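Local coordinates for protein hydrazine synthase subunit beta (Candidatus Kuenenia stuttgartiensis, PDB 5C2V) that forms the beta subunit of hydrazine synthase, the complex that condenses nitric oxide with ammonium to make hydrazine, and may modulate transport of the hydroxylamine intermediate, at residues R193-P199 with Y257-P263; H276-D282 with L312-T318; G153-A158 with V170-I175. Numbering follows the deposited sequence.

Contact 1: R193-P199 with Y257-P263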
ATOM      1  N   ARG B 193       1.291  35.055  30.989  1.00 45.92           N
ATOM      2  CA  ARG B 193       1.060  36.484  30.809  1.00 59.00           C
ATOM      3  C   ARG B 193      -0.381  37.002  30.891  1.00 52.20           C
ATOM      4  O   ARG B 193      -0.589  38.210  31.011  1.00 66.31           O
ATOM      5  CB  ARG B 193       1.652  36.901  29.462  1.00 47.99           C
ATOM      6  CG  ARG B 193       3.161  36.742  29.377  1.00 59.92           C
ATOM      7  CD  ARG B 193       3.856  37.721  30.309  1.00 47.40           C
ATOM      8  NE  ARG B 193       4.525  37.031  31.403  1.00 51.82           N
ATOM      9  CZ  ARG B 193       5.836  36.843  31.475  1.00 44.75           C
ATOM     10  NH1 ARG B 193       6.632  37.306  30.519  1.00 49.46           N
ATOM     11  NH2 ARG B 193       6.346  36.186  32.505  1.00 36.51           N
ATOM     12  N   ASP B 194      -1.370  36.114  30.829  1.00 50.76           N
ATOM     13  CA  ASP B 194      -2.764  36.564  30.847  1.00 58.00           C
ATOM     14  C   ASP B 194      -3.748  35.448  31.203  1.00 59.51           C
ATOM     15  O   ASP B 194      -3.424  34.266  31.092  1.00 55.02           O
ATOM     16  CB  ASP B 194      -3.139  37.177  29.494  1.00 53.42           C
ATOM     17  CG  ASP B 194      -4.186  38.270  29.619  1.00 60.76           C
ATOM     18  OD1 ASP B 194      -4.859  38.338  30.669  1.00 48.36           O
ATOM     19  OD2 ASP B 194      -4.331  39.067  28.667  1.00 54.36           O
ATOM     20  N   VAL B 195      -4.949  35.830  31.623  1.00 45.30           N
ATOM     21  CA  VAL B 195      -6.053  34.881  31.755  1.00 48.06           C
ATOM     22  C   VAL B 195      -7.382  35.531  31.352  1.00 61.97           C
ATOM     23  O   VAL B 195      -7.687  36.642  31.783  1.00 67.05           O
ATOM     24  CB  VAL B 195      -6.155  34.327  33.194  1.00 54.02           C
ATOM     25  CG1 VAL B 195      -6.044  35.450  34.219  1.00 56.47           C
ATOM     26  CG2 VAL B 195      -7.440  33.529  33.379  1.00 60.71           C
ATOM     27  N   VAL B 196      -8.168  34.845  30.525  1.00 66.12           N
ATOM     28  CA  VAL B 196      -9.486  35.366  30.154  1.00 58.97           C
ATOM     29  C   VAL B 196     -10.597  34.342  30.367  1.00 60.59           C
ATOM     30  O   VAL B 196     -10.350  33.140  30.391  1.00 57.01           O
ATOM     31  CB  VAL B 196      -9.529  35.835  28.683  1.00 54.47           C
ATOM     32  CG1 VAL B 196      -8.604  37.023  28.471  1.00 51.42           C
ATOM     33  CG2 VAL B 196      -9.179  34.694  27.744  1.00 53.56           C
ATOM     34  N   TYR B 197     -11.821  34.838  30.520  1.00 70.11           N
ATOM     35  CA  TYR B 197     -12.997  33.991  30.700  1.00 67.37           C
ATOM     36  C   TYR B 197     -13.848  33.955  29.436  1.00 62.92           C
ATOM     37  O   TYR B 197     -13.926  34.940  28.703  1.00 55.53           O
ATOM     38  CB  TYR B 197     -13.851  34.488  31.871  1.00 38.32           C
ATOM     39  CG  TYR B 197     -13.788  33.635  33.121  1.00 61.10           C
ATOM     40  CD1 TYR B 197     -14.488  32.438  33.206  1.00 53.37           C
ATOM     41  CD2 TYR B 197     -13.053  34.041  34.225  1.00 59.38           C
ATOM     42  CE1 TYR B 197     -14.441  31.663  34.350  1.00 56.74           C
ATOM     43  CE2 TYR B 197     -13.002  33.275  35.372  1.00 63.68           C
ATOM     44  CZ  TYR B 197     -13.695  32.086  35.430  1.00 68.69           C
ATOM     45  OH  TYR B 197     -13.645  31.320  36.572  1.00 86.75           O
ATOM     46  N   THR B 198     -14.483  32.815  29.185  1.00 67.08           N
ATOM     47  CA  THR B 198     -15.456  32.714  28.106  1.00 75.89           C
ATOM     48  C   THR B 198     -16.770  33.342  28.563  1.00 55.85           C
ATOM     49  O   THR B 198     -17.095  33.299  29.749  1.00 45.61           O
ATOM     50  CB  THR B 198     -15.687  31.250  27.680  1.00 67.90           C
ATOM     51  OG1 THR B 198     -16.067  30.469  28.821  1.00 81.16           O
ATOM     52  CG2 THR B 198     -14.422  30.668  27.070  1.00 58.01           C
ATOM     53  N   PRO B 199     -17.522  33.944  27.626  1.00 67.41           N
ATOM     54  CA  PRO B 199     -18.781  34.638  27.927  1.00 64.20           C
ATOM     55  C   PRO B 199     -19.781  33.806  28.735  1.00 66.05           C
ATOM     56  O   PRO B 199     -20.567  34.376  29.492  1.00 64.86           O
ATOM     57  CB  PRO B 199     -19.341  34.948  26.539  1.00 53.15           C
ATOM     58  CG  PRO B 199     -18.132  35.096  25.691  1.00 58.77           C
ATOM     59  CD  PRO B 199     -17.147  34.089  26.207  1.00 67.96           C
ATOM     60  N   TYR B 257       1.366  36.969  24.909  1.00 41.79           N
ATOM     61  CA  TYR B 257       1.121  37.801  26.087  1.00 62.15           C
ATOM     62  C   TYR B 257      -0.340  38.121  26.366  1.00 58.19           C
ATOM     63  O   TYR B 257      -0.954  37.540  27.260  1.00 66.69           O
ATOM     64  CB  TYR B 257       1.871  39.128  25.950  1.00 52.99           C
ATOM     65  CG  TYR B 257       3.256  39.139  26.546  1.00 63.73           C
ATOM     66  CD1 TYR B 257       4.218  38.239  26.122  1.00 60.33           C
ATOM     67  CD2 TYR B 257       3.608  40.072  27.513  1.00 60.45           C
ATOM     68  CE1 TYR B 257       5.489  38.251  26.653  1.00 68.65           C
ATOM     69  CE2 TYR B 257       4.881  40.095  28.050  1.00 53.50           C
ATOM     70  CZ  TYR B 257       5.817  39.179  27.617  1.00 69.67           C
ATOM     71  OH  TYR B 257       7.087  39.188  28.144  1.00 50.72           O
ATOM     72  N   GLY B 258      -0.889  39.047  25.588  1.00 54.75           N
ATOM     73  CA  GLY B 258      -2.210  39.580  25.855  1.00 63.48           C
ATOM     74  C   GLY B 258      -3.311  38.792  25.187  1.00 62.95           C
ATOM     75  O   GLY B 258      -3.109  38.199  24.127  1.00 56.10           O
ATOM     76  N   MET B 259      -4.488  38.797  25.798  1.00 57.39           N
ATOM     77  CA  MET B 259      -5.621  38.082  25.235  1.00 69.67           C
ATOM     78  C   MET B 259      -6.899  38.905  25.232  1.00 56.11           C
ATOM     79  O   MET B 259      -7.168  39.679  26.152  1.00 57.04           O
ATOM     80  CB  MET B 259      -5.856  36.771  25.984  1.00 61.53           C
ATOM     81  CG  MET B 259      -4.997  35.621  25.490  1.00 39.95           C
ATOM     82  SD  MET B 259      -5.404  34.075  26.317  1.00 59.04           S
ATOM     83  CE  MET B 259      -5.117  34.538  28.020  1.00 50.35           C
ATOM     84  N   ALA B 260      -7.680  38.726  24.173  1.00 65.55           N
ATOM     85  CA  ALA B 260      -8.988  39.348  24.056  1.00 58.38           C
ATOM     86  C   ALA B 260     -10.006  38.299  23.626  1.00 58.78           C
ATOM     87  O   ALA B 260      -9.817  37.609  22.620  1.00 62.64           O
ATOM     88  CB  ALA B 260      -8.948  40.502  23.069  1.00 55.30           C
ATOM     89  N   MET B 261     -11.076  38.175  24.404  1.00 64.91           N
ATOM     90  CA  MET B 261     -12.116  37.191  24.137  1.00 39.53           C
ATOM     91  C   MET B 261     -13.294  37.823  23.406  1.00 54.34           C
ATOM     92  O   MET B 261     -13.808  38.862  23.824  1.00 59.40           O
ATOM     93  CB  MET B 261     -12.591  36.549  25.443  1.00 38.77           C
ATOM     94  CG  MET B 261     -13.745  35.571  25.278  1.00 70.98           C
ATOM     95  SD  MET B 261     -13.276  34.069  24.398  1.00 59.94           S
ATOM     96  CE  MET B 261     -12.154  33.322  25.578  1.00 52.94           C
ATOM     97  N   ASP B 262     -13.711  37.194  22.311  1.00 68.67           N
ATOM     98  CA  ASP B 262     -14.878  37.643  21.558  1.00 62.90           C
ATOM     99  C   ASP B 262     -16.107  37.647  22.462  1.00 64.27           C
ATOM    100  O   ASP B 262     -16.310  36.708  23.234  1.00 63.56           O
ATOM    101  CB  ASP B 262     -15.105  36.744  20.339  1.00 69.03           C
ATOM    102  CG  ASP B 262     -16.192  37.265  19.420  1.00 67.51           C
ATOM    103  OD1 ASP B 262     -15.870  38.045  18.499  1.00 68.64           O
ATOM    104  OD2 ASP B 262     -17.369  36.898  19.621  1.00 61.08           O
ATOM    105  N   PRO B 263     -16.923  38.710  22.378  1.00 71.54           N
ATOM    106  CA  PRO B 263     -18.105  38.871  23.235  1.00 68.18           C
ATOM    107  C   PRO B 263     -19.064  37.685  23.180  1.00 63.25           C
ATOM    108  O   PRO B 263     -19.705  37.374  24.183  1.00 70.14           O
ATOM    109  CB  PRO B 263     -18.775  40.138  22.680  1.00 63.23           C
ATOM    110  CG  PRO B 263     -18.156  40.358  21.330  1.00 68.05           C
ATOM    111  CD  PRO B 263     -16.763  39.846  21.457  1.00 62.30           C
TER
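R193 opens the contact by laying its side chain along Y257. Its CD sits over the face of the Y257 ring, 3.6 Å from the centroid, in a CH-pi contact. Both polar ends point to another chain: E69 of the gamma subunit takes a salt bridge from R193 NH1 and a hydrogen bond with Y257 OH. D161 holds R193 NH2. D194 OD2 accepts a hydrogen bond from M259 N (2.9 Å). Its OD1 accepts a weak bond from V195 N. V195 turns its side chain away, to V157 and I159. V196 points back across the gap. Its CG1 meets M259 CB at 3.7 Å and its CG2 meets M261 CE at 3.9 Å. At Y197 the backbone O lies 3.5 Å from M261 CG, while the side chain points away. T198 CG2 touches M261 CE at 3.8 Å. P199 closes the row, with CD 3.8 Å from M261 CG and CG 3.2 Å from P263 O. The strands run nearly parallel, 17° apart with axes 5.3 Å apart at their closest, but side chains fill the space between them. This is the packing of innermost strands of consecutive blades in a beta-propeller. Strand 190-197 is backed by 203-211 in its own blade, and strand 256-261 by 267-272.

Contact 2: H276-D282 with L312-T318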
ATOM      1  N   HIS B 276       5.757  39.679  17.043  1.00 53.56           N
ATOM      2  CA  HIS B 276       5.109  40.918  16.611  1.00 58.38           C
ATOM      3  C   HIS B 276       3.852  40.693  15.778  1.00 67.93           C
ATOM      4  O   HIS B 276       3.718  41.264  14.695  1.00 57.32           O
ATOM      5  CB  HIS B 276       6.086  41.776  15.801  1.00 56.15           C
ATOM      6  CG  HIS B 276       7.471  41.813  16.363  1.00 64.77           C
ATOM      7  ND1 HIS B 276       7.749  42.287  17.629  1.00 43.17           N
ATOM      8  CD2 HIS B 276       8.657  41.437  15.833  1.00 53.73           C
ATOM      9  CE1 HIS B 276       9.047  42.199  17.851  1.00 52.53           C
ATOM     10  NE2 HIS B 276       9.623  41.687  16.780  1.00 53.07           N
ATOM     11  N   ARG B 277       2.931  39.869  16.267  1.00 60.97           N
ATOM     12  CA  ARG B 277       1.735  39.585  15.473  1.00 42.84           C
ATOM     13  C   ARG B 277       0.559  39.158  16.335  1.00 49.76           C
ATOM     14  O   ARG B 277       0.745  38.710  17.453  1.00 47.58           O
ATOM     15  CB  ARG B 277       2.038  38.504  14.433  1.00 41.40           C
ATOM     16  CG  ARG B 277       2.392  37.154  15.032  1.00 39.79           C
ATOM     17  CD  ARG B 277       3.103  36.273  14.020  1.00 47.70           C
ATOM     18  NE  ARG B 277       3.360  34.937  14.546  1.00 35.44           N
ATOM     19  CZ  ARG B 277       4.167  34.049  13.972  1.00 33.92           C
ATOM     20  NH1 ARG B 277       4.807  34.355  12.852  1.00 37.45           N
ATOM     21  NH2 ARG B 277       4.335  32.856  14.525  1.00 30.22           N
ATOM     22  N   VAL B 278      -0.655  39.291  15.812  1.00 43.72           N
ATOM     23  CA  VAL B 278      -1.833  38.870  16.562  1.00 42.83           C
ATOM     24  C   VAL B 278      -2.373  37.547  16.034  1.00 57.14           C
ATOM     25  O   VAL B 278      -2.780  37.447  14.877  1.00 52.70           O
ATOM     26  CB  VAL B 278      -2.948  39.929  16.513  1.00 62.69           C
ATOM     27  CG1 VAL B 278      -4.195  39.415  17.218  1.00 58.85           C
ATOM     28  CG2 VAL B 278      -2.472  41.228  17.145  1.00 54.46           C
ATOM     29  N   THR B 279      -2.371  36.531  16.891  1.00 61.07           N
ATOM     30  CA  THR B 279      -2.876  35.217  16.517  1.00 56.20           C
ATOM     31  C   THR B 279      -4.353  35.084  16.874  1.00 57.94           C
ATOM     32  O   THR B 279      -4.736  35.185  18.040  1.00 53.33           O
ATOM     33  CB  THR B 279      -2.080  34.088  17.197  1.00 58.15           C
ATOM     34  OG1 THR B 279      -0.779  33.998  16.602  1.00 49.90           O
ATOM     35  CG2 THR B 279      -2.792  32.757  17.027  1.00 53.73           C
ATOM     36  N   ILE B 280      -5.177  34.865  15.854  1.00 57.16           N
ATOM     37  CA  ILE B 280      -6.614  34.716  16.034  1.00 53.04           C
ATOM     38  C   ILE B 280      -7.035  33.267  15.830  1.00 54.24           C
ATOM     39  O   ILE B 280      -6.753  32.667  14.784  1.00 53.57           O
ATOM     40  CB  ILE B 280      -7.401  35.614  15.064  1.00 53.59           C
ATOM     41  CG1 ILE B 280      -6.841  37.038  15.086  1.00 56.66           C
ATOM     42  CG2 ILE B 280      -8.883  35.601  15.408  1.00 63.69           C
ATOM     43  CD1 ILE B 280      -7.497  37.966  14.091  1.00 55.42           C
ATOM     44  N   LEU B 281      -7.715  32.721  16.837  1.00 51.96           N
ATOM     45  CA  LEU B 281      -8.129  31.322  16.840  1.00 61.56           C
ATOM     46  C   LEU B 281      -9.647  31.170  16.879  1.00 65.54           C
ATOM     47  O   LEU B 281     -10.357  32.037  17.397  1.00 61.40           O
ATOM     48  CB  LEU B 281      -7.513  30.590  18.036  1.00 46.83           C
ATOM     49  CG  LEU B 281      -5.996  30.662  18.208  1.00 44.62           C
ATOM     50  CD1 LEU B 281      -5.573  29.958  19.486  1.00 37.87           C
ATOM     51  CD2 LEU B 281      -5.294  30.059  17.004  1.00 54.94           C
ATOM     52  N   ASP B 282     -10.131  30.048  16.352  1.00 71.39           N
ATOM     53  CA  ASP B 282     -11.558  29.741  16.348  1.00 47.67           C
ATOM     54  C   ASP B 282     -11.893  28.971  17.620  1.00 53.64           C
ATOM     55  O   ASP B 282     -11.446  27.841  17.808  1.00 56.12           O
ATOM     56  CB  ASP B 282     -11.926  28.931  15.100  1.00 52.32           C
ATOM     57  CG  ASP B 282     -13.427  28.803  14.896  1.00 63.02           C
ATOM     58  OD1 ASP B 282     -14.151  28.490  15.865  1.00 53.39           O
ATOM     59  OD2 ASP B 282     -13.884  29.015  13.753  1.00 60.36           O
ATOM     60  N   LEU B 312      -6.690  27.376  13.709  1.00 51.42           N
ATOM     61  CA  LEU B 312      -6.086  28.695  13.513  1.00 47.56           C
ATOM     62  C   LEU B 312      -6.830  29.496  12.453  1.00 38.14           C
ATOM     63  O   LEU B 312      -6.854  29.126  11.279  1.00 55.10           O
ATOM     64  CB  LEU B 312      -4.613  28.560  13.109  1.00 39.58           C
ATOM     65  CG  LEU B 312      -3.922  29.825  12.585  1.00 41.66           C
ATOM     66  CD1 LEU B 312      -3.705  30.842  13.698  1.00 50.80           C
ATOM     67  CD2 LEU B 312      -2.608  29.491  11.886  1.00 38.53           C
ATOM     68  N   VAL B 313      -7.440  30.600  12.880  1.00 53.80           N
ATOM     69  CA  VAL B 313      -8.085  31.518  11.950  1.00 43.89           C
ATOM     70  C   VAL B 313      -7.081  32.360  11.170  1.00 57.69           C
ATOM     71  O   VAL B 313      -7.089  32.362   9.938  1.00 57.09           O
ATOM     72  CB  VAL B 313      -9.063  32.463  12.676  1.00 57.00           C
ATOM     73  CG1 VAL B 313      -9.682  33.445  11.691  1.00 33.70           C
ATOM     74  CG2 VAL B 313     -10.140  31.665  13.394  1.00 50.04           C
ATOM     75  N   ALA B 314      -6.213  33.069  11.890  1.00 54.23           N
ATOM     76  CA  ALA B 314      -5.271  33.974  11.227  1.00 53.14           C
ATOM     77  C   ALA B 314      -4.056  34.340  12.077  1.00 60.96           C
ATOM     78  O   ALA B 314      -4.063  34.172  13.293  1.00 55.58           O
ATOM     79  CB  ALA B 314      -5.994  35.245  10.792  1.00 48.04           C
ATOM     80  N   ARG B 315      -3.009  34.833  11.420  1.00 42.15           N
ATOM     81  CA  ARG B 315      -1.939  35.549  12.108  1.00 53.32           C
ATOM     82  C   ARG B 315      -1.714  36.891  11.416  1.00 57.23           C
ATOM     83  O   ARG B 315      -1.269  36.945  10.269  1.00 53.26           O
ATOM     84  CB  ARG B 315      -0.649  34.728  12.139  1.00 42.96           C
ATOM     85  CG  ARG B 315      -0.755  33.446  12.951  1.00 47.35           C
ATOM     86  CD  ARG B 315       0.592  32.753  13.070  1.00 44.65           C
ATOM     87  NE  ARG B 315       0.514  31.544  13.886  1.00 32.91           N
ATOM     88  CZ  ARG B 315       0.953  30.352  13.495  1.00 46.34           C
ATOM     89  NH1 ARG B 315       1.505  30.207  12.297  1.00 48.93           N
ATOM     90  NH2 ARG B 315       0.842  29.305  14.300  1.00 35.74           N
ATOM     91  N   VAL B 316      -2.021  37.969  12.129  1.00 41.02           N
ATOM     92  CA  VAL B 316      -2.058  39.306  11.544  1.00 52.10           C
ATOM     93  C   VAL B 316      -0.837  40.152  11.910  1.00 60.29           C
ATOM     94  O   VAL B 316      -0.507  40.286  13.089  1.00 49.34           O
ATOM     95  CB  VAL B 316      -3.334  40.052  11.975  1.00 61.02           C
ATOM     96  CG1 VAL B 316      -3.524  41.299  11.140  1.00 65.87           C
ATOM     97  CG2 VAL B 316      -4.546  39.143  11.841  1.00 48.49           C
ATOM     98  N   PRO B 317      -0.161  40.716  10.894  1.00 57.20           N
ATOM     99  CA  PRO B 317       0.986  41.613  11.085  1.00 55.28           C
ATOM    100  C   PRO B 317       0.681  42.773  12.029  1.00 61.86           C
ATOM    101  O   PRO B 317      -0.394  43.368  11.955  1.00 62.90           O
ATOM    102  CB  PRO B 317       1.263  42.128   9.670  1.00 51.19           C
ATOM    103  CG  PRO B 317       0.775  41.044   8.782  1.00 50.38           C
ATOM    104  CD  PRO B 317      -0.438  40.477   9.467  1.00 51.25           C
ATOM    105  N   THR B 318       1.630  43.086  12.905  1.00 75.60           N
ATOM    106  CA  THR B 318       1.447  44.130  13.906  1.00 56.61           C
ATOM    107  C   THR B 318       2.726  44.960  14.003  1.00 62.07           C
ATOM    108  O   THR B 318       3.698  44.691  13.297  1.00 56.18           O
ATOM    109  CB  THR B 318       1.094  43.519  15.284  1.00 52.80           C
ATOM    110  OG1 THR B 318       0.269  42.364  15.095  1.00 91.87           O
ATOM    111  CG2 THR B 318       0.345  44.511  16.161  1.00 68.99           C
TER
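R277 lies with its guanidinium face over the side chain of R315, its NE 3.8 Å from R315 CD. The like charges come close, R277 NH2 to R315 NE being 4.1 Å. Acids nearby offset this: D253 forms a salt bridge with R277, and D248 with R315. T279 OG1 lies 3.7 Å from R315 CG and hydrogen-bonds D253. The backbones pair as antiparallel strands. V278 and V316 exchange two hydrogen bonds of 2.9 Å, V278 N to V316 O and V316 N to V278 O. I280 N bonds A314 O at 2.9 Å. These are the third and outermost strands of a four-stranded propeller blade, joined by a helical insertion in place of a tight turn. A classic beta bulge interrupts the pairing: V313 and A314 both face I280, whose O accepts A314 N at 3.0 Å and, weakly, V313 N at 2.9 Å. Beyond it L281 CD2 meets L312 CD1 at 3.8 Å. On the other face I280 CD1 packs on V316 CG2 at 3.9 Å, where P3 and V5 of the gamma subunit cover I280 and V316. D282 caps the helix that follows, through D284 N.

Contact 3: G153-A158 with V170-I175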
ATOM      1  N   GLY B 153     -19.702  37.000  38.343  1.00 76.92           N
ATOM      2  CA  GLY B 153     -19.023  37.810  39.339  1.00 62.62           C
ATOM      3  C   GLY B 153     -18.904  37.195  40.720  1.00 67.84           C
ATOM      4  O   GLY B 153     -18.627  37.899  41.689  1.00 70.25           O
ATOM      5  N   LYS B 154     -19.141  35.892  40.825  1.00 71.67           N
ATOM      6  CA  LYS B 154     -18.978  35.197  42.097  1.00 62.50           C
ATOM      7  C   LYS B 154     -17.631  34.486  42.232  1.00 68.70           C
ATOM      8  O   LYS B 154     -17.332  33.912  43.280  1.00 60.12           O
ATOM      9  CB  LYS B 154     -20.116  34.196  42.293  1.00 67.99           C
ATOM     10  CG  LYS B 154     -21.471  34.752  41.894  1.00 78.22           C
ATOM     11  CD  LYS B 154     -22.572  33.724  42.057  1.00 81.41           C
ATOM     12  CE  LYS B 154     -23.900  34.286  41.580  1.00 79.01           C
ATOM     13  NZ  LYS B 154     -24.969  33.253  41.566  1.00 79.64           N
ATOM     14  N   THR B 155     -16.817  34.531  41.182  1.00 68.88           N
ATOM     15  CA  THR B 155     -15.522  33.854  41.200  1.00 64.51           C
ATOM     16  C   THR B 155     -14.417  34.685  40.551  1.00 68.49           C
ATOM     17  O   THR B 155     -14.656  35.430  39.600  1.00 64.03           O
ATOM     18  CB  THR B 155     -15.588  32.481  40.498  1.00 55.93           C
ATOM     19  OG1 THR B 155     -16.398  32.582  39.321  1.00 81.04           O
ATOM     20  CG2 THR B 155     -16.186  31.434  41.426  1.00 57.80           C
ATOM     21  N   LEU B 156     -13.206  34.541  41.079  1.00 58.81           N
ATOM     22  CA  LEU B 156     -12.058  35.323  40.638  1.00 63.85           C
ATOM     23  C   LEU B 156     -10.862  34.411  40.378  1.00 65.65           C
ATOM     24  O   LEU B 156     -10.344  33.791  41.300  1.00 52.39           O
ATOM     25  CB  LEU B 156     -11.717  36.379  41.699  1.00 66.19           C
ATOM     26  CG  LEU B 156     -10.624  37.441  41.522  1.00 54.77           C
ATOM     27  CD1 LEU B 156      -9.239  36.902  41.876  1.00 69.55           C
ATOM     28  CD2 LEU B 156     -10.633  38.034  40.125  1.00 70.72           C
ATOM     29  N   VAL B 157     -10.408  34.338  39.132  1.00 56.73           N
ATOM     30  CA  VAL B 157      -9.256  33.500  38.812  1.00 58.33           C
ATOM     31  C   VAL B 157      -7.979  34.329  38.785  1.00 50.97           C
ATOM     32  O   VAL B 157      -7.985  35.482  38.355  1.00 52.00           O
ATOM     33  CB  VAL B 157      -9.425  32.774  37.460  1.00 55.01           C
ATOM     34  CG1 VAL B 157     -10.544  31.750  37.544  1.00 42.96           C
ATOM     35  CG2 VAL B 157      -9.681  33.767  36.339  1.00 37.96           C
ATOM     36  N   ALA B 158      -6.887  33.746  39.264  1.00 49.70           N
ATOM     37  CA  ALA B 158      -5.603  34.437  39.254  1.00 61.37           C
ATOM     38  C   ALA B 158      -4.490  33.536  38.741  1.00 47.04           C
ATOM     39  O   ALA B 158      -4.235  32.472  39.304  1.00 41.33           O
ATOM     40  CB  ALA B 158      -5.266  34.949  40.644  1.00 44.49           C
ATOM     41  N   VAL B 170      -3.022  28.198  38.726  1.00 57.03           N
ATOM     42  CA  VAL B 170      -4.084  29.190  38.706  1.00 50.39           C
ATOM     43  C   VAL B 170      -4.956  29.005  39.942  1.00 62.33           C
ATOM     44  O   VAL B 170      -5.386  27.888  40.249  1.00 58.23           O
ATOM     45  CB  VAL B 170      -4.952  29.078  37.436  1.00 36.40           C
ATOM     46  CG1 VAL B 170      -6.113  30.057  37.493  1.00 44.59           C
ATOM     47  CG2 VAL B 170      -4.109  29.313  36.191  1.00 39.97           C
ATOM     48  N   ASP B 171      -5.198  30.100  40.655  1.00 57.63           N
ATOM     49  CA  ASP B 171      -6.021  30.070  41.856  1.00 60.73           C
ATOM     50  C   ASP B 171      -7.461  30.473  41.569  1.00 60.37           C
ATOM     51  O   ASP B 171      -7.719  31.408  40.806  1.00 45.83           O
ATOM     52  CB  ASP B 171      -5.438  30.988  42.932  1.00 53.98           C
ATOM     53  CG  ASP B 171      -4.396  30.296  43.785  1.00 64.16           C
ATOM     54  OD1 ASP B 171      -4.392  29.048  43.825  1.00 67.64           O
ATOM     55  OD2 ASP B 171      -3.587  31.000  44.424  1.00 67.89           O
ATOM     56  N   PHE B 172      -8.391  29.756  42.191  1.00 53.21           N
ATOM     57  CA  PHE B 172      -9.807  30.081  42.114  1.00 59.46           C
ATOM     58  C   PHE B 172     -10.275  30.675  43.439  1.00 58.00           C
ATOM     59  O   PHE B 172     -10.117  30.065  44.497  1.00 58.79           O
ATOM     60  CB  PHE B 172     -10.630  28.840  41.758  1.00 70.98           C
ATOM     61  CG  PHE B 172     -10.378  28.323  40.368  1.00 69.79           C
ATOM     62  CD1 PHE B 172      -9.337  27.444  40.118  1.00 69.24           C
ATOM     63  CD2 PHE B 172     -11.188  28.712  39.313  1.00 62.33           C
ATOM     64  CE1 PHE B 172      -9.105  26.969  38.840  1.00 72.71           C
ATOM     65  CE2 PHE B 172     -10.962  28.238  38.034  1.00 65.30           C
ATOM     66  CZ  PHE B 172      -9.919  27.365  37.798  1.00 63.71           C
ATOM     67  N   ILE B 173     -10.842  31.874  43.373  1.00 63.61           N
ATOM     68  CA  ILE B 173     -11.267  32.597  44.564  1.00 70.07           C
ATOM     69  C   ILE B 173     -12.780  32.757  44.588  1.00 63.88           C
ATOM     70  O   ILE B 173     -13.396  33.053  43.564  1.00 45.63           O
ATOM     71  CB  ILE B 173     -10.625  34.002  44.640  1.00 65.49           C
ATOM     72  CG1 ILE B 173      -9.153  33.958  44.226  1.00 59.04           C
ATOM     73  CG2 ILE B 173     -10.780  34.590  46.036  1.00 65.62           C
ATOM     74  CD1 ILE B 173      -8.291  33.139  45.137  1.00 50.47           C
ATOM     75  N   ASP B 174     -13.378  32.572  45.760  1.00 74.79           N
ATOM     76  CA  ASP B 174     -14.797  32.851  45.929  1.00 69.72           C
ATOM     77  C   ASP B 174     -14.938  34.283  46.425  1.00 68.78           C
ATOM     78  O   ASP B 174     -14.528  34.605  47.538  1.00 82.03           O
ATOM     79  CB  ASP B 174     -15.442  31.866  46.905  1.00 68.81           C
ATOM     80  CG  ASP B 174     -16.954  31.979  46.932  1.00 86.03           C
ATOM     81  OD1 ASP B 174     -17.620  31.249  46.169  1.00 81.37           O
ATOM     82  OD2 ASP B 174     -17.477  32.801  47.715  1.00 85.11           O
ATOM     83  N   ILE B 175     -15.517  35.139  45.586  1.00 69.07           N
ATOM     84  CA  ILE B 175     -15.552  36.576  45.843  1.00 64.88           C
ATOM     85  C   ILE B 175     -16.296  36.927  47.128  1.00 72.97           C
ATOM     86  O   ILE B 175     -15.813  37.728  47.930  1.00 85.91           O
ATOM     87  CB  ILE B 175     -16.185  37.332  44.656  1.00 64.26           C
ATOM     88  CG1 ILE B 175     -15.220  37.328  43.469  1.00 48.51           C
ATOM     89  CG2 ILE B 175     -16.544  38.758  45.048  1.00 53.51           C
ATOM     90  CD1 ILE B 175     -15.610  38.255  42.341  1.00 57.85           C
TER
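This is a beta hairpin pairing between the two middle strands of one propeller blade, 155-160 and 168-174. Residues 155-158 and 170-174 of these strands run antiparallel, their axes approaching to 4.6 Å at 159°. L156 and I173 form a hydrogen-bonded pair, with L156 N to I173 O and I173 N to L156 O both 2.9 Å. A158 and D171 form the next, with A158 N to D171 O and D171 N to A158 O also 2.9 Å. I175 N to K154 O, at 3.2 Å, extends the pairing past the strand ends. The four-stranded meander is the repeating unit of the beta-propeller, and here strands 144-149 and 179-186 flank the hairpin. On one face L156 CD1 packs on I173 CG1 at 3.8 Å, and L156 CB on I175 CG1 at 4.0 Å. On the other, V157 CG1 touches F172 CE2 at 3.6 Å. V157 also reaches V195 and Y197 of the next blade. D171 turns its carboxylate to S140 N, and T155 OG1 bonds S150.

The three contacts cover three successive blades. Contact 3 lies within the blade that runs from strand 144-149 to strand 179-186, and contact 2 within the one from strand 256-261 to strand 312-317. Contact 1 joins the latter to the blade between them. Contacts 1 and 3 touch: Y197 OH lies 3.3 Å from V157 CG1, and V195 CG2 lies 3.7 Å from V157 CG2. Contacts 1 and 2 share a sheet but stay about 7 Å apart at their nearest atoms. Contacts 2 and 3 are on opposite sides of the chain's centre, with centres 29 Å apart. The side chains of Y257 in contact 1 and H276 in contact 2 are about 12 and 14 Å from a bound heme c.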